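Local coordinates for protein probable CoA-transferase alpha subunit (Rhodococcus jostii, PDB 6COJ) that probably acts as the alpha subunit of a CoA-transferase family enzyme, binding a spirocyclic acyl-coenzyme A thioester at a site shared with a partner protein, at residues Leu91-Trp100 with Arg263-Ala272; Met48-Arg56 with Leu289-Gln297. The protein carries 1 engineered substitution. All blocks are in the same frame, centred on the assembly; numbering follows the deposited sequence.

Contact 1 (Leu91-Trp100 with Arg263-Ala272); sequences LDSAPFYDPW and RDEKFQRHYA. With F8G (S-{(3R,5R,9R)-1-[(2R,3S,4R,5R)-5-(6-amino-9H-purin-9-yl)-4-hydroxy-3-(phosphonooxy)tetrahydrofuran-2-yl]-3,5,9-trihydroxy-8,8-dimethyl-3,5-dioxido-10,14-dioxo-2,4,6-trioxa-11,15-diaza-3lambda~5~,5lambda~5~-diphosphaheptadecan-17-yl} (5R,10R)-7-hydroxy-10-methyl-2-oxo-1-oxaspiro[4.5]dec-6-ene-6-carbothioate (non-preferred name)), chain E.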
loop_
_atom_site.group_PDB
_atom_site.type_symbol
_atom_site.label_atom_id
_atom_site.label_comp_id
_atom_site.label_asym_id
_atom_site.label_seq_id
_atom_site.Cartn_x
_atom_site.Cartn_y
_atom_site.Cartn_z
ATOM N N LEU A 91 -19.186 -16.220 7.413
ATOM C CA LEU A 91 -18.678 -17.554 7.126
ATOM C C LEU A 91 -18.427 -17.783 5.637
ATOM O O LEU A 91 -17.946 -18.856 5.267
ATOM C CB LEU A 91 -19.634 -18.617 7.679
ATOM C CG LEU A 91 -19.853 -18.611 9.199
ATOM C CD1 LEU A 91 -20.813 -19.719 9.614
ATOM C CD2 LEU A 91 -18.532 -18.751 9.943
ATOM N N ASP A 92 -18.770 -16.814 4.782
ATOM C CA ASP A 92 -18.534 -16.851 3.335
ATOM C C ASP A 92 -19.441 -17.823 2.582
ATOM O O ASP A 92 -19.811 -17.563 1.433
ATOM C CB ASP A 92 -17.053 -17.053 2.996
ATOM C CG ASP A 92 -16.255 -15.774 3.140
ATOM O OD1 ASP A 92 -16.743 -14.719 2.674
ATOM O OD2 ASP A 92 -15.156 -15.803 3.730
ATOM N N SER A 93 -19.810 -18.934 3.213
ATOM C CA SER A 93 -20.802 -19.859 2.690
ATOM C C SER A 93 -21.990 -19.888 3.639
ATOM O O SER A 93 -21.902 -19.432 4.783
ATOM C CB SER A 93 -20.246 -21.285 2.585
ATOM O OG SER A 93 -18.878 -21.289 2.236
ATOM N N ALA A 94 -23.101 -20.445 3.162
ATOM C CA ALA A 94 -24.289 -20.614 3.998
ATOM C C ALA A 94 -23.900 -21.366 5.271
ATOM O O ALA A 94 -23.119 -22.309 5.213
ATOM C CB ALA A 94 -25.363 -21.365 3.237
ATOM N N PRO A 95 -24.449 -20.962 6.426
ATOM C CA PRO A 95 -25.522 -19.983 6.623
ATOM C C PRO A 95 -25.051 -18.537 6.685
ATOM O O PRO A 95 -25.833 -17.692 7.122
ATOM C CB PRO A 95 -26.098 -20.385 7.984
ATOM C CG PRO A 95 -24.920 -20.911 8.718
ATOM C CD PRO A 95 -24.067 -21.613 7.693
ATOM N N PHE A 96 -23.800 -18.279 6.280
ATOM C CA PHE A 96 -23.250 -16.934 6.091
ATOM C C PHE A 96 -22.982 -16.203 7.400
ATOM O O PHE A 96 -21.862 -15.743 7.639
ATOM C CB PHE A 96 -24.126 -16.099 5.151
ATOM C CG PHE A 96 -24.275 -16.699 3.782
ATOM C CD1 PHE A 96 -23.248 -16.608 2.859
ATOM C CD2 PHE A 96 -25.435 -17.362 3.424
ATOM C CE1 PHE A 96 -23.378 -17.163 1.601
ATOM C CE2 PHE A 96 -25.569 -17.920 2.166
ATOM C CZ PHE A 96 -24.539 -17.821 1.256
ATOM N N TYR A 97 -23.992 -16.072 8.249
ATOM C CA TYR A 97 -23.788 -15.408 9.524
ATOM C C TYR A 97 -23.196 -16.412 10.503
ATOM O O TYR A 97 -23.596 -17.577 10.529
ATOM C CB TYR A 97 -25.121 -14.868 10.045
ATOM C CG TYR A 97 -25.887 -14.057 9.010
ATOM C CD1 TYR A 97 -25.230 -13.156 8.172
ATOM C CD2 TYR A 97 -27.259 -14.210 8.859
ATOM C CE1 TYR A 97 -25.927 -12.419 7.220
ATOM C CE2 TYR A 97 -27.960 -13.485 7.911
ATOM C CZ TYR A 97 -27.289 -12.592 7.094
ATOM O OH TYR A 97 -28.006 -11.870 6.155
ATOM N N ASP A 98 -22.207 -15.980 11.274
ATOM C CA ASP A 98 -21.658 -16.876 12.283
ATOM C C ASP A 98 -22.605 -16.938 13.474
ATOM O O ASP A 98 -22.914 -15.895 14.063
ATOM C CB ASP A 98 -20.271 -16.448 12.741
ATOM C CG ASP A 98 -19.697 -17.415 13.764
ATOM O OD1 ASP A 98 -20.085 -17.334 14.948
ATOM O OD2 ASP A 98 -18.894 -18.297 13.388
ATOM N N PRO A 99 -23.075 -18.123 13.864
ATOM C CA PRO A 99 -24.113 -18.204 14.903
ATOM C C PRO A 99 -23.602 -17.899 16.295
ATOM O O PRO A 99 -24.398 -17.499 17.151
ATOM C CB PRO A 99 -24.603 -19.655 14.792
ATOM C CG PRO A 99 -23.388 -20.407 14.281
ATOM C CD PRO A 99 -22.705 -19.443 13.325
ATOM N N TRP A 100 -22.307 -18.084 16.561
ATOM C CA TRP A 100 -21.795 -17.751 17.885
ATOM C C TRP A 100 -21.572 -16.254 18.040
ATOM O O TRP A 100 -21.861 -15.683 19.099
ATOM C CB TRP A 100 -20.518 -18.532 18.185
ATOM C CG TRP A 100 -20.782 -19.911 18.693
ATOM C CD1 TRP A 100 -20.500 -21.092 18.067
ATOM C CD2 TRP A 100 -21.409 -20.257 19.933
ATOM N NE1 TRP A 100 -20.903 -22.152 18.846
ATOM C CE2 TRP A 100 -21.461 -21.664 19.999
ATOM C CE3 TRP A 100 -21.913 -19.510 21.004
ATOM C CZ2 TRP A 100 -22.006 -22.343 21.090
ATOM C CZ3 TRP A 100 -22.458 -20.181 22.082
ATOM C CH2 TRP A 100 -22.498 -21.582 22.121
ATOM N N ARG A 263 -11.910 -24.651 1.471
ATOM C CA ARG A 263 -12.691 -24.691 2.701
ATOM C C ARG A 263 -13.317 -26.068 2.881
ATOM O O ARG A 263 -13.786 -26.688 1.925
ATOM C CB ARG A 263 -13.790 -23.626 2.651
ATOM C CG ARG A 263 -14.653 -23.534 3.915
ATOM C CD ARG A 263 -15.673 -22.392 3.820
ATOM N NE ARG A 263 -15.017 -21.106 3.589
ATOM C CZ ARG A 263 -15.058 -20.433 2.444
ATOM N NH1 ARG A 263 -15.749 -20.904 1.416
ATOM N NH2 ARG A 263 -14.415 -19.279 2.331
ATOM N N ASP A 264 -13.329 -26.551 4.122
ATOM C CA ASP A 264 -14.051 -27.785 4.435
ATOM C C ASP A 264 -15.503 -27.391 4.656
ATOM O O ASP A 264 -15.927 -27.113 5.778
ATOM C CB ASP A 264 -13.455 -28.458 5.663
ATOM C CG ASP A 264 -14.039 -29.836 5.911
ATOM O OD1 ASP A 264 -15.134 -30.148 5.387
ATOM O OD2 ASP A 264 -13.390 -30.617 6.631
ATOM N N GLU A 265 -16.260 -27.333 3.551
ATOM C CA GLU A 265 -17.621 -26.804 3.597
ATOM C C GLU A 265 -18.522 -27.663 4.474
ATOM O O GLU A 265 -19.317 -27.137 5.265
ATOM C CB GLU A 265 -18.192 -26.708 2.178
ATOM C CG GLU A 265 -17.421 -25.784 1.231
ATOM C CD GLU A 265 -17.690 -24.318 1.495
ATOM O OE1 GLU A 265 -17.054 -23.471 0.832
ATOM O OE2 GLU A 265 -18.530 -24.012 2.363
ATOM N N LYS A 266 -18.411 -28.990 4.346
ATOM C CA LYS A 266 -19.235 -29.884 5.151
ATOM C C LYS A 266 -18.952 -29.706 6.638
ATOM O O LYS A 266 -19.878 -29.705 7.458
ATOM C CB LYS A 266 -19.006 -31.332 4.713
ATOM C CG LYS A 266 -19.747 -31.740 3.431
ATOM C CD LYS A 266 -18.951 -31.447 2.174
ATOM C CE LYS A 266 -19.841 -31.000 1.024
ATOM N NZ LYS A 266 -19.094 -30.438 -0.136
ATOM N N PHE A 267 -17.678 -29.543 7.010
ATOM C CA PHE A 267 -17.374 -29.386 8.426
ATOM C C PHE A 267 -17.802 -28.024 8.941
ATOM O O PHE A 267 -18.259 -27.906 10.083
ATOM C CB PHE A 267 -15.902 -29.637 8.744
ATOM C CG PHE A 267 -15.648 -29.777 10.218
ATOM C CD1 PHE A 267 -15.909 -30.978 10.860
ATOM C CD2 PHE A 267 -15.220 -28.699 10.971
ATOM C CE1 PHE A 267 -15.714 -31.107 12.220
ATOM C CE2 PHE A 267 -15.020 -28.823 12.336
ATOM C CZ PHE A 267 -15.273 -30.033 12.963
ATOM N N GLN A 268 -17.643 -26.974 8.133
ATOM C CA GLN A 268 -18.119 -25.670 8.581
ATOM C C GLN A 268 -19.622 -25.691 8.821
ATOM O O GLN A 268 -20.108 -25.112 9.797
ATOM C CB GLN A 268 -17.743 -24.566 7.600
ATOM C CG GLN A 268 -18.240 -23.217 8.080
ATOM C CD GLN A 268 -17.645 -22.078 7.304
ATOM O OE1 GLN A 268 -16.549 -21.623 7.608
ATOM N NE2 GLN A 268 -18.373 -21.601 6.315
ATOM N N ARG A 269 -20.370 -26.361 7.943
ATOM C CA ARG A 269 -21.799 -26.538 8.182
ATOM C C ARG A 269 -22.059 -27.245 9.503
ATOM O O ARG A 269 -22.980 -26.873 10.238
ATOM C CB ARG A 269 -22.456 -27.283 7.024
ATOM C CG ARG A 269 -22.730 -26.400 5.831
ATOM C CD ARG A 269 -23.631 -27.072 4.816
ATOM N NE ARG A 269 -23.025 -28.249 4.211
ATOM C CZ ARG A 269 -22.331 -28.230 3.080
ATOM N NH1 ARG A 269 -22.125 -27.085 2.436
ATOM N NH2 ARG A 269 -21.829 -29.355 2.598
ATOM N N HIS A 270 -21.252 -28.261 9.828
ATOM C CA HIS A 270 -21.425 -28.975 11.091
ATOM C C HIS A 270 -21.127 -28.075 12.285
ATOM O O HIS A 270 -21.841 -28.113 13.296
ATOM C CB HIS A 270 -20.534 -30.220 11.109
ATOM C CG HIS A 270 -20.663 -31.041 12.355
ATOM N ND1 HIS A 270 -21.818 -31.716 12.685
ATOM C CD2 HIS A 270 -19.780 -31.296 13.346
ATOM C CE1 HIS A 270 -21.643 -32.350 13.828
ATOM N NE2 HIS A 270 -20.417 -32.110 14.252
ATOM N N TYR A 271 -20.076 -27.255 12.188
ATOM C CA TYR A 271 -19.800 -26.266 13.226
ATOM C C TYR A 271 -21.003 -25.356 13.450
ATOM O O TYR A 271 -21.449 -25.158 14.589
ATOM C CB TYR A 271 -18.552 -25.453 12.841
ATOM C CG TYR A 271 -18.500 -24.065 13.444
ATOM C CD1 TYR A 271 -18.130 -23.869 14.772
ATOM C CD2 TYR A 271 -18.829 -22.947 12.685
ATOM C CE1 TYR A 271 -18.093 -22.596 15.327
ATOM C CE2 TYR A 271 -18.798 -21.669 13.232
ATOM C CZ TYR A 271 -18.425 -21.501 14.553
ATOM O OH TYR A 271 -18.383 -20.241 15.100
ATOM N N ALA A 272 -21.560 -24.811 12.362
ATOM C CA ALA A 272 -22.651 -23.848 12.485
ATOM C C ALA A 272 -23.904 -24.502 13.057
ATOM O O ALA A 272 -24.548 -23.950 13.956
ATOM C CB ALA A 272 -22.933 -23.206 11.123
HETATM C C4 F8G E . -36.196 -9.894 12.243
HETATM C C5 F8G E . -36.462 -8.452 12.336
HETATM C C6 F8G E . -36.282 -7.794 13.652
HETATM C C8 F8G E . -36.807 -9.145 10.290
HETATM N N1 F8G E . -35.883 -8.534 14.713
HETATM N N3 F8G E . -35.799 -10.592 13.332
HETATM C "C1'" F8G E . -36.259 -11.618 10.473
HETATM C C2 F8G E . -35.610 -9.977 14.650
HETATM C "C2'" F8G E . -37.290 -12.073 9.459
HETATM C "C3'" F8G E . -36.491 -13.080 8.664
HETATM C "C4'" F8G E . -35.125 -12.450 8.596
HETATM C "C5'" F8G E . -35.028 -11.566 7.372
HETATM C CAA F8G E . -16.259 -3.368 -1.337
HETATM C CAB F8G E . -17.577 -4.085 -1.180
HETATM C CAC F8G E . -17.762 -5.109 -0.321
HETATM C CAD F8G E . -16.578 -5.858 0.273
HETATM C CAE F8G E . -15.258 -5.342 -0.295
HETATM C CAF F8G E . -15.237 -3.828 -0.320
HETATM C CAG F8G E . -19.123 -5.481 0.105
HETATM C CAI F8G E . -14.051 -5.848 0.482
HETATM C CAK F8G E . -16.642 -7.394 0.141
HETATM C CAL F8G E . -16.777 -8.007 1.546
HETATM C CAM F8G E . -16.791 -6.782 2.427
HETATM C CAQ F8G E . -21.827 -5.555 0.421
HETATM C CAR F8G E . -22.163 -6.883 -0.236
HETATM C CAT F8G E . -24.434 -7.519 0.288
HETATM C CAU F8G E . -25.298 -8.535 1.010
HETATM C CAV F8G E . -26.733 -8.075 1.237
HETATM C CAX F8G E . -28.198 -9.978 1.124
HETATM C CAY F8G E . -29.057 -10.991 1.836
HETATM C CAZ F8G E . -30.551 -10.668 1.717
HETATM C CBA F8G E . -31.332 -11.611 2.619
HETATM C CBM F8G E . -30.795 -9.239 2.181
HETATM C CBN F8G E . -31.061 -10.852 0.293
HETATM N N6 F8G E . -36.514 -6.467 13.794
HETATM N N7 F8G E . -36.833 -8.056 11.101
HETATM N N9 F8G E . -36.438 -10.238 10.981
HETATM N NAS F8G E . -23.132 -7.634 0.526
HETATM N NAW F8G E . -27.520 -9.120 1.878
HETATM O "O2'" F8G E . -38.429 -12.676 10.079
HETATM O "O3'" F8G E . -36.317 -14.264 9.423
HETATM O "O4'" F8G E . -35.015 -11.653 9.773
HETATM O "O5'" F8G E . -35.103 -12.388 6.211
HETATM O OAH F8G E . -18.475 -3.684 -1.890
HETATM O OAJ F8G E . -19.259 -6.367 0.940
HETATM O OAN F8G E . -16.952 -6.731 3.627
HETATM O OAO F8G E . -16.585 -5.581 1.667
HETATM O OBB F8G E . -30.792 -11.458 3.923
HETATM O OBD F8G E . -32.730 -11.767 5.613
HETATM O OBJ F8G E . -24.892 -6.668 -0.464
HETATM O OBK F8G E . -28.112 -9.951 -0.095
HETATM O OBL F8G E . -28.806 -12.303 1.307
HETATM O OBO F8G E . -30.394 -12.184 6.293
HETATM O OBP F8G E . -31.400 -13.830 4.700
HETATM O OBQ F8G E . -34.205 -13.004 3.886
HETATM O OBR F8G E . -34.691 -10.619 4.472
HETATM O OCI F8G E . -36.764 -16.701 9.952
HETATM O OCJ F8G E . -38.638 -15.161 9.420
HETATM O OCK F8G E . -37.054 -15.872 7.628
HETATM P PBC F8G E . -31.324 -12.382 5.125
HETATM P PBE F8G E . -34.189 -11.954 4.969
HETATM P PCH F8G E . -37.216 -15.545 9.094
HETATM S SAP F8G E . -20.527 -4.762 -0.470
HETATM O O HOH W 1 -22.456 -23.962 3.176
#

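Contact 2 (Met48-Arg56 with Leu289-Gln297); sequences MALVRALLR and LSGSEDDYQ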
loop_
_atom_site.group_PDB
_atom_site.type_symbol
_atom_site.label_atom_id
_atom_site.label_comp_id
_atom_site.label_asym_id
_atom_site.label_seq_id
_atom_site.Cartn_x
_atom_site.Cartn_y
_atom_site.Cartn_z
ATOM N N MET A 48 -6.744 -20.923 12.641
ATOM C CA MET A 48 -7.716 -21.654 13.445
ATOM C C MET A 48 -7.045 -22.538 14.489
ATOM O O MET A 48 -7.591 -22.712 15.588
ATOM C CB MET A 48 -8.638 -22.480 12.546
ATOM C CG MET A 48 -9.509 -21.675 11.602
ATOM S SD MET A 48 -10.702 -20.609 12.430
ATOM C CE MET A 48 -11.936 -21.825 12.888
ATOM N N ALA A 49 -5.871 -23.095 14.180
ATOM C CA ALA A 49 -5.137 -23.843 15.196
ATOM C C ALA A 49 -4.742 -22.942 16.361
ATOM O O ALA A 49 -4.848 -23.342 17.526
ATOM C CB ALA A 49 -3.923 -24.541 14.577
ATOM N N LEU A 50 -4.304 -21.712 16.072
ATOM C CA LEU A 50 -3.995 -20.784 17.160
ATOM C C LEU A 50 -5.251 -20.398 17.936
ATOM O O LEU A 50 -5.216 -20.285 19.170
ATOM C CB LEU A 50 -3.264 -19.552 16.616
ATOM C CG LEU A 50 -1.771 -19.766 16.299
ATOM C CD1 LEU A 50 -1.230 -18.677 15.351
ATOM C CD2 LEU A 50 -0.926 -19.832 17.581
ATOM N N VAL A 51 -6.381 -20.238 17.240
ATOM C CA VAL A 51 -7.644 -19.946 17.922
ATOM C C VAL A 51 -8.058 -21.104 18.829
ATOM O O VAL A 51 -8.507 -20.891 19.963
ATOM C CB VAL A 51 -8.744 -19.573 16.910
ATOM C CG1 VAL A 51 -10.109 -19.508 17.598
ATOM C CG2 VAL A 51 -8.418 -18.250 16.240
ATOM N N ARG A 52 -7.924 -22.344 18.349
ATOM C CA ARG A 52 -8.221 -23.493 19.205
ATOM C C ARG A 52 -7.296 -23.538 20.419
ATOM O O ARG A 52 -7.719 -23.927 21.514
ATOM C CB ARG A 52 -8.155 -24.801 18.404
ATOM C CG ARG A 52 -9.342 -24.997 17.454
ATOM C CD ARG A 52 -9.298 -26.314 16.692
ATOM N NE ARG A 52 -8.273 -26.355 15.650
ATOM C CZ ARG A 52 -8.465 -25.964 14.390
ATOM N NH1 ARG A 52 -9.648 -25.476 14.006
ATOM N NH2 ARG A 52 -7.473 -26.061 13.517
ATOM N N ALA A 53 -6.033 -23.133 20.250
ATOM C CA ALA A 53 -5.127 -23.076 21.394
ATOM C C ALA A 53 -5.562 -21.998 22.383
ATOM O O ALA A 53 -5.451 -22.183 23.604
ATOM C CB ALA A 53 -3.686 -22.862 20.924
ATOM N N LEU A 54 -6.071 -20.869 21.879
ATOM C CA LEU A 54 -6.665 -19.869 22.765
ATOM C C LEU A 54 -7.829 -20.450 23.564
ATOM O O LEU A 54 -7.954 -20.186 24.767
ATOM C CB LEU A 54 -7.137 -18.666 21.949
ATOM C CG LEU A 54 -6.219 -17.451 21.965
ATOM C CD1 LEU A 54 -6.717 -16.388 20.983
ATOM C CD2 LEU A 54 -6.117 -16.875 23.363
ATOM N N LEU A 55 -8.697 -21.235 22.912
ATOM C CA LEU A 55 -9.839 -21.831 23.600
ATOM C C LEU A 55 -9.394 -22.768 24.712
ATOM O O LEU A 55 -10.038 -22.844 25.763
ATOM C CB LEU A 55 -10.732 -22.573 22.602
ATOM C CG LEU A 55 -12.007 -21.827 22.182
ATOM C CD1 LEU A 55 -11.679 -20.455 21.629
ATOM C CD2 LEU A 55 -12.821 -22.641 21.179
ATOM N N ARG A 56 -8.305 -23.506 24.491
ATOM C CA ARG A 56 -7.797 -24.409 25.517
ATOM C C ARG A 56 -7.238 -23.644 26.707
ATOM O O ARG A 56 -7.230 -24.171 27.826
ATOM C CB ARG A 56 -6.701 -25.298 24.928
ATOM C CG ARG A 56 -7.186 -26.324 23.931
ATOM C CD ARG A 56 -6.130 -27.387 23.681
ATOM N NE ARG A 56 -4.901 -26.860 23.106
ATOM C CZ ARG A 56 -4.699 -26.691 21.800
ATOM N NH1 ARG A 56 -5.651 -27.012 20.933
ATOM N NH2 ARG A 56 -3.544 -26.217 21.360
ATOM N N LEU A 289 -12.931 -30.088 20.423
ATOM C CA LEU A 289 -12.262 -28.982 21.101
ATOM C C LEU A 289 -11.790 -29.331 22.511
ATOM O O LEU A 289 -11.459 -28.422 23.281
ATOM C CB LEU A 289 -13.165 -27.743 21.129
ATOM C CG LEU A 289 -13.731 -27.268 19.787
ATOM C CD1 LEU A 289 -14.660 -26.074 19.977
ATOM C CD2 LEU A 289 -12.600 -26.920 18.821
ATOM N N SER A 290 -11.738 -30.612 22.877
ATOM C CA SER A 290 -11.391 -30.995 24.239
ATOM C C SER A 290 -10.027 -31.663 24.345
ATOM O O SER A 290 -9.657 -32.127 25.431
ATOM C CB SER A 290 -12.482 -31.882 24.839
ATOM O OG SER A 290 -13.703 -31.173 24.928
ATOM N N GLY A 291 -9.271 -31.720 23.253
ATOM C CA GLY A 291 -7.955 -32.317 23.224
ATOM C C GLY A 291 -6.952 -31.393 22.557
ATOM O O GLY A 291 -7.077 -30.169 22.590
ATOM N N SER A 292 -5.944 -32.007 21.938
ATOM C CA SER A 292 -4.876 -31.276 21.272
ATOM C C SER A 292 -5.262 -30.942 19.831
ATOM O O SER A 292 -6.323 -31.330 19.336
ATOM C CB SER A 292 -3.598 -32.108 21.276
ATOM O OG SER A 292 -3.753 -33.248 20.451
ATOM N N GLU A 293 -4.382 -30.204 19.144
ATOM C CA GLU A 293 -4.562 -29.986 17.712
ATOM C C GLU A 293 -4.543 -31.308 16.953
ATOM O O GLU A 293 -5.341 -31.514 16.029
ATOM C CB GLU A 293 -3.487 -29.039 17.179
ATOM C CG GLU A 293 -3.593 -28.699 15.682
ATOM C CD GLU A 293 -4.844 -27.914 15.314
ATOM O OE1 GLU A 293 -5.538 -27.397 16.218
ATOM O OE2 GLU A 293 -5.123 -27.774 14.099
ATOM N N ASP A 294 -3.653 -32.225 17.342
ATOM C CA ASP A 294 -3.624 -33.538 16.703
ATOM C C ASP A 294 -4.946 -34.271 16.889
ATOM O O ASP A 294 -5.441 -34.920 15.958
ATOM C CB ASP A 294 -2.460 -34.375 17.239
ATOM C CG ASP A 294 -1.115 -33.926 16.694
ATOM O OD1 ASP A 294 -1.098 -33.164 15.703
ATOM O OD2 ASP A 294 -0.077 -34.340 17.251
ATOM N N ASP A 295 -5.539 -34.175 18.085
ATOM C CA ASP A 295 -6.841 -34.796 18.321
ATOM C C ASP A 295 -7.905 -34.170 17.432
ATOM O O ASP A 295 -8.748 -34.877 16.865
ATOM C CB ASP A 295 -7.245 -34.649 19.788
ATOM C CG ASP A 295 -6.323 -35.400 20.726
ATOM O OD1 ASP A 295 -5.729 -36.412 20.299
ATOM O OD2 ASP A 295 -6.200 -34.976 21.893
ATOM N N TYR A 296 -7.885 -32.838 17.305
ATOM C CA TYR A 296 -8.816 -32.165 16.408
ATOM C C TYR A 296 -8.644 -32.667 14.983
ATOM O O TYR A 296 -9.626 -32.985 14.301
ATOM C CB TYR A 296 -8.596 -30.650 16.469
ATOM C CG TYR A 296 -9.374 -29.876 15.428
ATOM C CD1 TYR A 296 -10.683 -29.484 15.663
ATOM C CD2 TYR A 296 -8.798 -29.539 14.203
ATOM C CE1 TYR A 296 -11.399 -28.767 14.719
ATOM C CE2 TYR A 296 -9.509 -28.833 13.252
ATOM C CZ TYR A 296 -10.805 -28.448 13.513
ATOM O OH TYR A 296 -11.528 -27.744 12.584
ATOM N N GLN A 297 -7.395 -32.731 14.514
ATOM C CA GLN A 297 -7.136 -33.111 13.130
ATOM C C GLN A 297 -7.579 -34.544 12.865
ATOM O O GLN A 297 -8.142 -34.846 11.806
ATOM C CB GLN A 297 -5.651 -32.924 12.810
ATOM C CG GLN A 297 -5.189 -31.469 12.788
ATOM C CD GLN A 297 -5.816 -30.672 11.658
ATOM O OE1 GLN A 297 -6.215 -31.236 10.639
ATOM N NE2 GLN A 297 -5.877 -29.350 11.819
HETATM O O HOH W 2 -4.795 -26.047 18.414
HETATM O O HOH W 3 -8.361 -28.056 20.660
#

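Contact 1 (Leu91-Trp100 with Arg263-Ala272)
Tyr271 OH donates to Asp98 OD2 at 2.6 Å, meeting the syn lone pair of a carboxylate turned 43° from the phenol plane. Asp98 CG stands anti to the backbone N (chi1 -178°), which carries OD2 to the tyrosine and leaves OD1 to cap helix 99-106, through Phe101 N and, weakly, Trp100 N. Beside this bond Trp100 CD1 packs obliquely, 3.9 Å from Tyr271 CE1. Ser93 OG donates to the syn side of Glu265 OE2 at 2.7 Å. Asp92, Arg263 and Glu265 form a salt-bridge network: Arg263 NH1 pairs with Glu265 OE1 at 2.9 Å, whereas Arg263 NH2 to Asp92 OD2, 3.8 Å, is long and electrostatic, that oxygen being bonded by Ser43 N and Arg44. Arg263 NH2 also donates to Ser43 O. Gln268 NE2 reaches Leu91 O at 3.0 Å (153° at the hydrogen), and its OE1 turns to Ser43. A methionine replacing Arg263 would probably leave Glu265 OE1 and Ser43 O without these donors and the Asp92 charge less balanced. Pro95 CG lies 3.9 Å from Ala272 CB. The loop, which carries Tyr97 of the acyl-CoA pocket, is thus tied to helix 265-274, while Leu91, Trp100 and Tyr271 all pack on helix 70-77.

Contact 2 (Met48-Arg56 with Leu289-Gln297)
Charge pairing dominates between Arg52 and Glu293. The guanidinium meets the carboxylate side-on, NE donating to OE1 of Glu293 at 3.0 Å with a nearly straight N-H (175°), and Arg52 NH2 donating to Glu293 OE2, also at 3.0 Å. Each oxygen uses its syn lone pair, and the two flat groups are almost coplanar, so the pair is a bidentate salt bridge that limits rotation of both ends. Glu293 OE2 takes a second bond, from Gln297 NE2 at 2.9 Å, on the anti side but tilted well out of the carboxylate plane. Arg52 NH1 donates to His253 O, a partner outside the two segments.

Stacking comes next. The Arg52 guanidinium lies flat on Tyr296, planes 10° apart, with CZ 3.6 Å from the ring centroid, a cation-pi contact. The bend of the arginine chain at chi3 (-72°) lets CD lie over the same ring face in a CH-pi contact while NE faces the glutamate. Met48 O sits above the opposite guanidinium face, so the cation is sandwiched. Tyr296 OH, for its part, bonds to His253 ND1.

Apolar contacts are fewer. Leu289 CD1 meets Leu55 CD2 at 4.1 Å, and Leu289 CD2 rests 4.0 Å from Arg52 CD.

Water carries the rest: one molecule donates to Ala49 O and Glu293 OE1 and accepts from Arg56 NH1, and another joins that NH1 to Gly291 O. Arg56 NH2 makes its salt bridge with Asp24.

Ser292 and Asp295 form a capping box at the start of helix 293-306: Asp295 N donates to Ser292 OG and Ser292 N to Asp295 OD2. That capped C-terminal helix docks on helix 48-56, the connection of a beta-alpha-beta crossover between parallel strands 35-38 and 62-65 of the Rossmann-like CoA-transferase sheet.

Contact 1 is nested inside the chain loop closed by contact 2, and their centres lie 18 Å apart. They touch directly where Phe267 CE2 packs 3.7 Å from Tyr296 OH. His253 joins them by a second route: the same residue that holds Arg52 and Tyr296 in contact 2 also hydrogen-bonds Asp264 of contact 1 through NE2. Phe254 touches Gln268 of contact 1 and Met48 and Tyr296 of contact 2. Of the two, contact 1 borders the ligand pocket: Tyr97 OH hydrogen-bonds diphosphate oxygen OBO of F8G, although the 2.4 Å between them is unusually short and its exact length doubtful. F8G is also hydrogen-bonded by the partner protein's chain.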